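Side-chain contacts in putative L-alanine-DL-glutamate epimerase (Burkholderia xenovorans, PDB 3GO2), which probably acts as a racemase or epimerase of the mandelate racemase/muconate lactonizing enzyme family and binds magnesium ions: residues A[121-126]-A[155-160]; A[127-132]-A[343-348]; A[149-154]-A[204-209]; A[198-203]-A[237-242]. All coordinates share one frame; numbering follows the deposited sequence. Where two conformers were deposited one is given.

Interaction 1 of 4, residues A[121-126]-A[155-160]; sequences VYWSHC and RERQFR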
# COMPACT_ATOMS: atom_id res chain seq x y z
N VAL A 121 34.11 9.39 -18.16
CA VAL A 121 33.26 8.87 -19.20
C VAL A 121 33.35 7.36 -19.32
O VAL A 121 34.22 6.71 -18.74
CB VAL A 121 33.52 9.53 -20.59
CG1 VAL A 121 33.27 11.01 -20.52
CG2 VAL A 121 34.93 9.22 -21.11
N TYR A 122 32.40 6.82 -20.06
CA TYR A 122 32.53 5.48 -20.62
C TYR A 122 32.46 5.57 -22.14
O TYR A 122 31.75 6.42 -22.68
CB TYR A 122 31.49 4.50 -20.05
CG TYR A 122 30.01 4.70 -20.41
CD1 TYR A 122 29.46 4.12 -21.55
CD2 TYR A 122 29.17 5.43 -19.58
CE1 TYR A 122 28.13 4.27 -21.87
CE2 TYR A 122 27.82 5.56 -19.88
CZ TYR A 122 27.30 4.97 -21.01
OH TYR A 122 25.96 5.13 -21.30
N TRP A 123 33.24 4.74 -22.81
CA TRP A 123 33.26 4.65 -24.25
C TRP A 123 32.09 3.76 -24.65
O TRP A 123 32.11 2.52 -24.44
CB TRP A 123 34.62 4.07 -24.70
CG TRP A 123 34.79 3.77 -26.16
CD1 TRP A 123 33.82 3.72 -27.12
CD2 TRP A 123 36.02 3.44 -26.82
NE1 TRP A 123 34.37 3.37 -28.33
CE2 TRP A 123 35.72 3.19 -28.17
CE3 TRP A 123 37.35 3.33 -26.38
CZ2 TRP A 123 36.71 2.85 -29.12
CZ3 TRP A 123 38.33 2.99 -27.32
CH2 TRP A 123 38.00 2.76 -28.66
N SER A 124 31.07 4.40 -25.21
CA SER A 124 29.81 3.73 -25.54
C SER A 124 29.82 3.09 -26.92
O SER A 124 30.70 3.35 -27.74
CB SER A 124 28.68 4.73 -25.38
OG SER A 124 27.41 4.09 -25.28
N HIS A 125 28.83 2.25 -27.19
CA HIS A 125 28.75 1.53 -28.48
C HIS A 125 30.09 0.92 -28.87
O HIS A 125 30.60 1.09 -30.01
CB HIS A 125 28.23 2.46 -29.55
CG HIS A 125 26.90 3.05 -29.19
ND1 HIS A 125 26.78 4.30 -28.62
CD2 HIS A 125 25.66 2.52 -29.19
CE1 HIS A 125 25.51 4.53 -28.34
NE2 HIS A 125 24.81 3.46 -28.68
N CYS A 126 30.62 0.18 -27.90
CA CYS A 126 31.97 -0.38 -27.94
C CYS A 126 31.89 -1.87 -27.65
O CYS A 126 31.84 -2.26 -26.48
CB CYS A 126 32.82 0.29 -26.87
SG CYS A 126 34.54 -0.33 -26.82
N ARG A 155 41.32 -0.16 -23.16
CA ARG A 155 42.23 -0.24 -22.04
C ARG A 155 43.50 0.59 -22.29
O ARG A 155 43.90 1.41 -21.45
CB ARG A 155 42.62 -1.69 -21.76
CG ARG A 155 43.41 -1.88 -20.51
CD ARG A 155 43.94 -3.31 -20.36
NE ARG A 155 44.91 -3.36 -19.27
CZ ARG A 155 45.42 -4.46 -18.73
NH1 ARG A 155 45.04 -5.67 -19.12
NH2 ARG A 155 46.31 -4.33 -17.74
N GLU A 156 44.11 0.36 -23.45
CA GLU A 156 45.37 1.02 -23.82
C GLU A 156 45.20 2.54 -23.84
O GLU A 156 46.10 3.28 -23.41
CB GLU A 156 45.85 0.48 -25.19
CG GLU A 156 46.26 -1.01 -25.17
CD GLU A 156 46.34 -1.67 -26.54
OE1 GLU A 156 45.98 -1.03 -27.56
OE2 GLU A 156 46.75 -2.85 -26.60
N ARG A 157 44.05 2.98 -24.32
CA ARG A 157 43.76 4.41 -24.47
C ARG A 157 43.29 5.07 -23.16
O ARG A 157 42.93 6.26 -23.15
CB ARG A 157 42.76 4.62 -25.62
CG ARG A 157 43.33 4.34 -27.02
CD ARG A 157 42.28 4.36 -28.16
NE ARG A 157 41.73 5.69 -28.41
CZ ARG A 157 40.83 5.98 -29.35
NH1 ARG A 157 40.37 5.04 -30.16
NH2 ARG A 157 40.39 7.23 -29.50
N GLN A 158 43.33 4.32 -22.05
CA GLN A 158 43.10 4.80 -20.70
C GLN A 158 41.63 5.07 -20.38
O GLN A 158 41.32 5.80 -19.46
CB GLN A 158 43.92 6.07 -20.42
CG GLN A 158 45.40 5.92 -20.76
CD GLN A 158 46.05 4.83 -19.97
OE1 GLN A 158 46.39 3.77 -20.51
NE2 GLN A 158 46.20 5.05 -18.67
N PHE A 159 40.72 4.49 -21.17
CA PHE A 159 39.29 4.58 -20.82
C PHE A 159 39.03 3.60 -19.72
O PHE A 159 39.68 2.54 -19.67
CB PHE A 159 38.41 4.40 -22.06
CG PHE A 159 38.49 5.57 -22.97
CD1 PHE A 159 39.38 5.57 -24.05
CD2 PHE A 159 37.80 6.74 -22.68
CE1 PHE A 159 39.50 6.69 -24.86
CE2 PHE A 159 37.92 7.86 -23.49
CZ PHE A 159 38.77 7.85 -24.57
N ARG A 160 38.16 4.00 -18.80
CA ARG A 160 37.95 3.26 -17.56
C ARG A 160 36.71 2.39 -17.61
O ARG A 160 36.49 1.61 -16.68
CB ARG A 160 37.78 4.24 -16.41
CG ARG A 160 38.96 5.18 -16.22
CD ARG A 160 38.58 6.32 -15.32
NE ARG A 160 39.67 7.28 -15.18
CZ ARG A 160 39.67 8.32 -14.34
NH1 ARG A 160 38.62 8.56 -13.55
NH2 ARG A 160 40.73 9.12 -14.30
O HOH W 1 36.82 6.53 -19.15
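W123 and F159 form the aromatic part of this contact, an offset edge-to-face pair in which the edge of the tryptophan's six-membered ring is directed at the phenyl face. The ring centroids lie 5.6 Å apart and the planes are turned by 73°, with W123 CE3 nearest to F159 CD1 at 3.8 Å. W123 has its CG anti to the backbone N (chi1 174°), which carries the indole across to the turn after the helix. C126 SG sits over one indole face, toward its rim.

The aliphatic contribution comes from V121, whose CG2 meets the edge of the phenyl ring close to its plane, 4.1 Å from F159 CE2. R157 adds a guanidinium contact: its NH1 comes within 3.6 Å of W123 CH2, the two planes being 65° apart. The chain of R157 bends at chi3, and the same NH1 makes a salt bridge with E153.

One water joins the two backbones, donating to V121 O at 2.6 Å and accepting from R160 N at 2.9 Å. The helix itself ends in a Schellman motif with Q158, of positive phi, as its C-prime residue: Q158 N bonds to R155 O and F159 N to A154 O, and this turn delivers F159 to the strand.

Helix 144-156 thus ends against strand 118-123, with E153 and A154 touching the indole of W123. Y122 and S124 pair through the backbone with strand 342-344, and W123 with A161 and K163 of strand 161-168; the pairing with 342-344 is where the first and last strands of the barrel meet.

Interaction 2 of 4, residues A[127-132]-A[343-348]; sequences PTWRIN and ETDIDR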
# COMPACT_ATOMS: atom_id res chain seq x y z
N PRO A 127 31.94 -2.71 -28.69
CA PRO A 127 32.30 -2.49 -30.11
C PRO A 127 31.12 -2.31 -31.08
O PRO A 127 31.25 -2.50 -32.30
CB PRO A 127 33.09 -3.76 -30.45
CG PRO A 127 32.51 -4.82 -29.51
CD PRO A 127 31.77 -4.15 -28.41
N THR A 128 29.97 -1.92 -30.54
CA THR A 128 28.75 -1.84 -31.32
C THR A 128 28.85 -1.07 -32.64
O THR A 128 28.39 -1.56 -33.67
CB THR A 128 27.65 -1.23 -30.44
OG1 THR A 128 27.61 -1.95 -29.21
CG2 THR A 128 26.31 -1.20 -31.12
N TRP A 129 29.45 0.12 -32.61
CA TRP A 129 29.66 0.93 -33.80
C TRP A 129 30.58 0.26 -34.82
O TRP A 129 30.29 0.31 -36.00
CB TRP A 129 30.22 2.30 -33.41
CG TRP A 129 29.21 3.36 -33.02
CD1 TRP A 129 29.50 4.67 -32.73
CD2 TRP A 129 27.78 3.23 -32.86
NE1 TRP A 129 28.36 5.35 -32.40
CE2 TRP A 129 27.29 4.49 -32.47
CE3 TRP A 129 26.88 2.17 -32.98
CZ2 TRP A 129 25.94 4.73 -32.20
CZ3 TRP A 129 25.54 2.41 -32.74
CH2 TRP A 129 25.08 3.68 -32.35
N ARG A 130 31.65 -0.38 -34.38
CA ARG A 130 32.54 -1.09 -35.31
C ARG A 130 31.91 -2.33 -35.90
O ARG A 130 32.30 -2.78 -36.97
CB ARG A 130 33.88 -1.43 -34.64
CG ARG A 130 34.70 -0.20 -34.32
CD ARG A 130 35.93 -0.49 -33.50
NE ARG A 130 36.56 0.74 -33.05
CZ ARG A 130 37.81 0.83 -32.58
NH1 ARG A 130 38.58 -0.25 -32.49
NH2 ARG A 130 38.27 2.00 -32.21
N ILE A 131 30.95 -2.92 -35.20
CA ILE A 131 30.25 -4.08 -35.73
C ILE A 131 29.12 -3.67 -36.67
O ILE A 131 28.96 -4.24 -37.76
CB ILE A 131 29.65 -4.94 -34.60
CG1 ILE A 131 30.74 -5.53 -33.69
CG2 ILE A 131 28.72 -6.03 -35.17
CD1 ILE A 131 30.18 -6.14 -32.42
N ASN A 132 28.33 -2.68 -36.24
CA ASN A 132 27.11 -2.30 -36.95
C ASN A 132 27.32 -1.31 -38.09
O ASN A 132 26.59 -1.36 -39.09
CB ASN A 132 26.08 -1.70 -35.97
CG ASN A 132 25.51 -2.72 -35.01
OD1 ASN A 132 25.72 -3.92 -35.13
ND2 ASN A 132 24.73 -2.23 -34.06
N GLU A 343 28.23 9.16 -20.64
CA GLU A 343 28.37 8.44 -21.89
C GLU A 343 29.05 9.27 -22.95
O GLU A 343 28.78 10.44 -23.08
CB GLU A 343 26.96 8.10 -22.42
CG GLU A 343 26.98 7.24 -23.68
CD GLU A 343 25.59 6.86 -24.17
OE1 GLU A 343 24.62 7.56 -23.80
OE2 GLU A 343 25.50 5.87 -24.93
N THR A 344 29.90 8.65 -23.77
CA THR A 344 30.33 9.32 -25.00
C THR A 344 30.74 8.26 -26.01
O THR A 344 31.16 7.17 -25.63
CB THR A 344 31.49 10.32 -24.73
OG1 THR A 344 31.58 11.24 -25.82
CG2 THR A 344 32.82 9.60 -24.53
N ASP A 345 30.61 8.57 -27.29
CA ASP A 345 31.11 7.68 -28.35
C ASP A 345 32.51 8.14 -28.69
O ASP A 345 32.75 9.32 -29.01
CB ASP A 345 30.22 7.74 -29.59
CG ASP A 345 28.89 7.01 -29.40
OD1 ASP A 345 28.84 6.04 -28.62
OD2 ASP A 345 27.90 7.39 -30.07
N ILE A 346 33.46 7.23 -28.62
CA ILE A 346 34.84 7.55 -28.94
C ILE A 346 35.12 7.28 -30.43
O ILE A 346 36.02 7.90 -31.02
CB ILE A 346 35.80 6.80 -27.98
CG1 ILE A 346 35.70 7.36 -26.55
CG2 ILE A 346 37.24 6.86 -28.46
CD1 ILE A 346 35.95 8.88 -26.42
N ASP A 347 34.33 6.39 -31.04
CA ASP A 347 34.34 6.18 -32.49
C ASP A 347 33.65 7.37 -33.16
O ASP A 347 32.46 7.64 -32.91
CB ASP A 347 33.66 4.88 -32.88
CG ASP A 347 34.32 3.65 -32.28
OD1 ASP A 347 35.46 3.32 -32.70
OD2 ASP A 347 33.70 3.02 -31.37
N ARG A 348 34.40 8.09 -34.01
CA ARG A 348 33.87 9.28 -34.67
C ARG A 348 33.94 9.14 -36.18
O ARG A 348 34.81 8.46 -36.74
CB ARG A 348 34.62 10.56 -34.27
CG ARG A 348 34.82 10.82 -32.78
CD ARG A 348 33.55 10.68 -31.96
NE ARG A 348 32.50 11.61 -32.35
CZ ARG A 348 31.37 11.79 -31.65
NH1 ARG A 348 30.45 12.64 -32.05
NH2 ARG A 348 31.18 11.12 -30.52
O HOH W 2 32.68 0.44 -31.46
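The indole of W129 has D347 CB at its edge, near the ring plane, while the rings of H125 and F137 stack on it. D345 OD2 approaches the same indole obliquely, and the guanidinium of R130 takes D347 OD1 at its edge, in plane. These groups join helix 128-132 to the chain that follows strand 342-344 in the barrel domain of the enolase superfamily, where H125 belongs to the binding site for fumarate and 2-oxoglutarate.

R130 grips D347 side-on: NE reaches OD1 of D347 at 2.8 Å, and NH2 of R130 reaches that OD1 at 3.1 Å. Both nitrogens converge on one oxygen, and the guanidinium and carboxylate planes are 66° apart, unlike a flat pairing with two oxygens. Extended from CG to NE, R130 spans the gap from the helix, and its NH1 makes a second salt bridge with E153.

W129 NE1 gives D345 OD2 only a weak bond, 3.1 Å long and bent to 131°. The stronger partner of D345 is H125, whose ND1 meets OD1.

The other oxygen of D347, OD2, receives a hydrogen bond from W123 NE1 and one from a water at 2.8 Å, which in turn accepts from R130 N at 3.2 Å.

Interaction 3 of 4, residues A[149-154]-A[204-209]; sequences RTAEEA and EALRDG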
# COMPACT_ATOMS: atom_id res chain seq x y z
N ARG A 149 39.92 -7.37 -29.10
CA ARG A 149 40.88 -6.32 -29.45
C ARG A 149 40.35 -4.93 -29.22
O ARG A 149 41.12 -4.05 -28.89
CB ARG A 149 41.32 -6.45 -30.90
CG ARG A 149 42.22 -7.64 -31.12
CD ARG A 149 42.86 -7.55 -32.50
NE ARG A 149 41.90 -7.39 -33.60
CZ ARG A 149 41.38 -8.38 -34.30
NH1 ARG A 149 40.52 -8.12 -35.28
NH2 ARG A 149 41.70 -9.65 -34.04
N THR A 150 39.05 -4.74 -29.42
CA THR A 150 38.44 -3.43 -29.18
C THR A 150 38.51 -3.06 -27.70
O THR A 150 38.80 -1.91 -27.36
CB THR A 150 36.98 -3.38 -29.68
OG1 THR A 150 36.90 -3.78 -31.04
CG2 THR A 150 36.43 -1.99 -29.56
N ALA A 151 38.23 -4.02 -26.81
CA ALA A 151 38.35 -3.79 -25.37
C ALA A 151 39.81 -3.52 -24.99
O ALA A 151 40.07 -2.66 -24.16
CB ALA A 151 37.81 -4.96 -24.59
N GLU A 152 40.74 -4.25 -25.59
CA GLU A 152 42.19 -3.95 -25.38
C GLU A 152 42.55 -2.52 -25.78
O GLU A 152 43.34 -1.86 -25.11
CB GLU A 152 43.07 -4.93 -26.16
CG GLU A 152 42.98 -6.39 -25.69
CD GLU A 152 43.81 -7.38 -26.52
OE1 GLU A 152 44.04 -7.16 -27.74
OE2 GLU A 152 44.20 -8.41 -25.92
N GLU A 153 42.01 -2.05 -26.90
CA GLU A 153 42.25 -0.69 -27.35
C GLU A 153 41.70 0.33 -26.34
O GLU A 153 42.36 1.32 -26.01
CB GLU A 153 41.67 -0.48 -28.76
CG GLU A 153 41.85 0.92 -29.25
CD GLU A 153 41.26 1.15 -30.61
OE1 GLU A 153 41.18 0.22 -31.44
OE2 GLU A 153 40.91 2.32 -30.84
N ALA A 154 40.50 0.08 -25.81
CA ALA A 154 39.92 0.95 -24.81
C ALA A 154 40.82 1.00 -23.59
O ALA A 154 41.05 2.05 -23.04
CB ALA A 154 38.49 0.47 -24.41
N GLU A 204 32.51 -12.39 -22.45
CA GLU A 204 33.77 -13.06 -22.03
C GLU A 204 34.97 -12.57 -22.86
O GLU A 204 36.05 -12.32 -22.29
CB GLU A 204 33.63 -14.58 -22.05
CG GLU A 204 32.82 -15.07 -20.85
CD GLU A 204 32.53 -16.55 -20.87
OE1 GLU A 204 32.73 -17.18 -21.92
OE2 GLU A 204 32.10 -17.08 -19.81
N ALA A 205 34.75 -12.39 -24.16
CA ALA A 205 35.77 -11.83 -25.05
C ALA A 205 36.10 -10.40 -24.68
O ALA A 205 37.27 -9.99 -24.63
CB ALA A 205 35.35 -11.94 -26.51
N LEU A 206 35.05 -9.61 -24.44
CA LEU A 206 35.26 -8.24 -24.01
C LEU A 206 36.06 -8.15 -22.71
O LEU A 206 36.97 -7.32 -22.59
CB LEU A 206 33.91 -7.53 -23.87
CG LEU A 206 33.92 -6.04 -24.12
CD1 LEU A 206 34.19 -5.71 -25.60
CD2 LEU A 206 32.55 -5.46 -23.67
N ARG A 207 35.74 -9.01 -21.73
CA ARG A 207 36.41 -9.00 -20.45
C ARG A 207 37.89 -9.42 -20.59
O ARG A 207 38.77 -8.86 -19.91
CB ARG A 207 35.71 -9.92 -19.46
CG ARG A 207 36.44 -10.11 -18.13
CD ARG A 207 36.74 -8.75 -17.48
NE ARG A 207 35.53 -8.10 -16.98
CZ ARG A 207 35.42 -6.81 -16.67
NH1 ARG A 207 36.42 -5.97 -16.82
NH2 ARG A 207 34.26 -6.36 -16.19
N ASP A 208 38.11 -10.42 -21.44
CA ASP A 208 39.46 -10.94 -21.73
C ASP A 208 40.34 -9.79 -22.26
O ASP A 208 41.51 -9.68 -21.88
CB ASP A 208 39.34 -12.10 -22.75
CG ASP A 208 40.66 -12.84 -23.00
OD1 ASP A 208 41.61 -12.68 -22.21
OD2 ASP A 208 40.72 -13.59 -24.01
N GLY A 209 39.78 -8.94 -23.12
CA GLY A 209 40.50 -7.78 -23.65
C GLY A 209 40.61 -6.59 -22.71
O GLY A 209 41.63 -5.89 -22.67
O HOH W 3 44.16 -9.16 -23.27
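A151 presents its CB to the last turns of helix 193-210, where it lies 3.2 Å from L206 O and 3.8 Å from L206 CD1. The methyl also rests against the backbone of G209. One residue further on, E152 meets the same glycine: its CG is 3.3 Å from G209 O, and its CA makes a CA-H...O contact with that oxygen, bent to 130° at the hydrogen.

The absence of a side chain at G209 lets the two backbones come close, with the CA atoms of E152 and G209 only 4.5 Å apart. Around this point the short helical segments approach to 7.3 Å between axes and run at 35° to each other. No direct hydrogen bond crosses between the helices.

Both helices belong to the outer layer of the enolase-type barrel. They are consecutive around its wall, flanking in sequence strand 161-168, whose I162 touches A151, A154 and L206 from the barrel wall; L206 also reaches I216 of the parallel strand 215-219.

Farther from the strands the extended carboxylate arm of E152 reaches a water, which donates to E152 OE2 at 2.8 Å and to D208 O at 3.0 Å, so that the glutamate is tied indirectly to the opposing helix. D208 is in turn joined back to helix 144-156 by a salt bridge from its OD2 to K148 NZ.

Interaction 4 of 4, residues A[198-203]-A[237-242]; sequences NLRAHL and ADFDLF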
# COMPACT_ATOMS: atom_id res chain seq x y z
N ASN A 198 25.28 -16.36 -26.63
CA ASN A 198 25.98 -15.34 -27.40
C ASN A 198 26.33 -14.11 -26.56
O ASN A 198 27.43 -13.59 -26.67
CB ASN A 198 25.18 -14.97 -28.64
CG ASN A 198 25.41 -15.96 -29.73
OD1 ASN A 198 26.48 -15.96 -30.36
ND2 ASN A 198 24.45 -16.88 -29.92
N LEU A 199 25.42 -13.69 -25.68
CA LEU A 199 25.75 -12.68 -24.67
C LEU A 199 26.96 -13.08 -23.85
O LEU A 199 27.87 -12.29 -23.64
CB LEU A 199 24.60 -12.45 -23.67
CG LEU A 199 23.60 -11.38 -24.02
CD1 LEU A 199 22.36 -11.50 -23.11
CD2 LEU A 199 24.30 -9.99 -23.96
N ARG A 200 26.94 -14.31 -23.35
CA ARG A 200 28.07 -14.79 -22.57
C ARG A 200 29.39 -14.79 -23.39
O ARG A 200 30.42 -14.29 -22.90
CB ARG A 200 27.80 -16.20 -22.04
CG ARG A 200 29.03 -16.77 -21.37
CD ARG A 200 28.81 -18.16 -20.84
NE ARG A 200 27.97 -18.20 -19.65
CZ ARG A 200 28.23 -17.61 -18.48
NH1 ARG A 200 29.31 -16.86 -18.29
NH2 ARG A 200 27.37 -17.77 -17.49
N ALA A 201 29.36 -15.36 -24.59
CA ALA A 201 30.57 -15.44 -25.42
C ALA A 201 31.15 -14.04 -25.69
O ALA A 201 32.36 -13.82 -25.56
CB ALA A 201 30.30 -16.19 -26.74
N HIS A 202 30.26 -13.12 -26.09
CA HIS A 202 30.64 -11.73 -26.36
C HIS A 202 31.26 -11.02 -25.17
O HIS A 202 32.34 -10.42 -25.27
CB HIS A 202 29.42 -10.96 -26.86
CG HIS A 202 29.69 -9.54 -27.23
ND1 HIS A 202 29.95 -9.14 -28.52
CD2 HIS A 202 29.68 -8.41 -26.47
CE1 HIS A 202 30.14 -7.83 -28.54
NE2 HIS A 202 29.99 -7.36 -27.31
N LEU A 203 30.58 -11.08 -24.03
CA LEU A 203 31.05 -10.45 -22.84
C LEU A 203 32.36 -11.08 -22.32
O LEU A 203 33.21 -10.36 -21.81
CB LEU A 203 29.96 -10.49 -21.76
CG LEU A 203 28.80 -9.55 -22.02
CD1 LEU A 203 27.65 -9.89 -21.03
CD2 LEU A 203 29.24 -8.11 -21.82
N ALA A 237 25.01 -13.89 -13.80
CA ALA A 237 24.98 -13.57 -12.39
C ALA A 237 26.38 -13.36 -11.81
O ALA A 237 26.57 -12.55 -10.88
CB ALA A 237 24.27 -14.68 -11.62
N ASP A 238 27.36 -14.08 -12.36
CA ASP A 238 28.74 -14.05 -11.85
C ASP A 238 29.66 -13.09 -12.62
O ASP A 238 30.87 -13.03 -12.35
CB ASP A 238 29.31 -15.46 -11.89
CG ASP A 238 28.66 -16.37 -10.87
OD1 ASP A 238 28.72 -17.60 -11.06
OD2 ASP A 238 28.10 -15.87 -9.88
N PHE A 239 29.12 -12.37 -13.58
CA PHE A 239 29.91 -11.38 -14.31
C PHE A 239 30.03 -10.10 -13.52
O PHE A 239 29.12 -9.71 -12.80
CB PHE A 239 29.22 -11.05 -15.61
CG PHE A 239 29.64 -11.89 -16.72
CD1 PHE A 239 30.68 -11.49 -17.54
CD2 PHE A 239 28.99 -13.09 -16.96
CE1 PHE A 239 31.07 -12.28 -18.59
CE2 PHE A 239 29.37 -13.88 -18.01
CZ PHE A 239 30.40 -13.48 -18.83
N ASP A 240 31.16 -9.43 -13.66
CA ASP A 240 31.30 -8.11 -13.06
C ASP A 240 30.80 -7.05 -14.04
O ASP A 240 31.46 -6.75 -15.02
CB ASP A 240 32.76 -7.86 -12.72
CG ASP A 240 33.00 -6.49 -12.12
OD1 ASP A 240 32.09 -5.95 -11.45
OD2 ASP A 240 34.13 -5.99 -12.29
N LEU A 241 29.59 -6.51 -13.81
CA LEU A 241 29.03 -5.48 -14.69
C LEU A 241 28.76 -4.18 -13.93
O LEU A 241 28.13 -4.18 -12.87
CB LEU A 241 27.72 -5.95 -15.34
CG LEU A 241 27.84 -7.22 -16.18
CD1 LEU A 241 26.49 -7.81 -16.59
CD2 LEU A 241 28.67 -6.91 -17.42
N PHE A 242 29.22 -3.08 -14.51
CA PHE A 242 29.07 -1.74 -13.94
C PHE A 242 27.59 -1.39 -13.85
O PHE A 242 27.11 -0.87 -12.85
CB PHE A 242 29.81 -0.77 -14.85
CG PHE A 242 29.78 0.66 -14.43
CD1 PHE A 242 30.88 1.25 -13.82
CD2 PHE A 242 28.69 1.47 -14.74
CE1 PHE A 242 30.86 2.59 -13.51
CE2 PHE A 242 28.68 2.81 -14.39
CZ PHE A 242 29.76 3.37 -13.81
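On the outside of the barrel domain, in the helix layer of its beta/alpha units, the loop between helix 226-235 and strand 243-245 lays F239 against R200 and L203 of helix 193-210. The two backbones stay well separated, with the CA atoms of L203 and F239 8.7 Å apart, and the phenyl ring bridges the gap.

R200 comes to the ring from its edge. NH1 lies near the phenyl plane at that edge, 3.0 Å from F239 CE2 and 3.6 Å from F239 CZ, a close approach. The guanidinium and ring planes differ by 27°, and the charged group does not stack on the ring face. The arginine chain runs out with CG anti to the backbone N and then bends at chi3 (-73°), which turns the head toward the loop. Two acids hold its charge: E235, at the end of helix 226-235, on NE, and E204 on NH1. E204, the residue following L203, itself touches F239.

The apolar part falls to L203, a buried residue that also packs on L236 and on I216 of strand 215-219. D240, next to F239, makes a salt bridge with R193 of a second subunit, which places this loop beside a subunit interface.

Against the phenyl ring the leucine uses its beta carbon: L203 CB meets F239 CE1 obliquely at 3.8 Å. The backbone follows close behind, with L203 C 4.1 Å from F239 CE1.

The four contacts lie in the barrel domain. Interactions 1 and 2, about 10 Å apart between centres, share the sheet in which strands 118-123 and 342-344 are neighbours. Interaction 3, also about 10 Å from interaction 1 between centres, shares helix 144-156 with it, and E153 ties interactions 1, 2 and 3. Helix 193-210 carries interaction 4 on 198-203 and then interaction 3 on 204-209; their centres are about 12 Å apart. Along the chain the segments of interaction 1 alternate with those of 2 and of 3, interaction 1 closes before 4 opens, and 3 and 4 are nested in the loop closed by 2. Helices 144-156 and 193-210 connect the region near H125 with the outer loop.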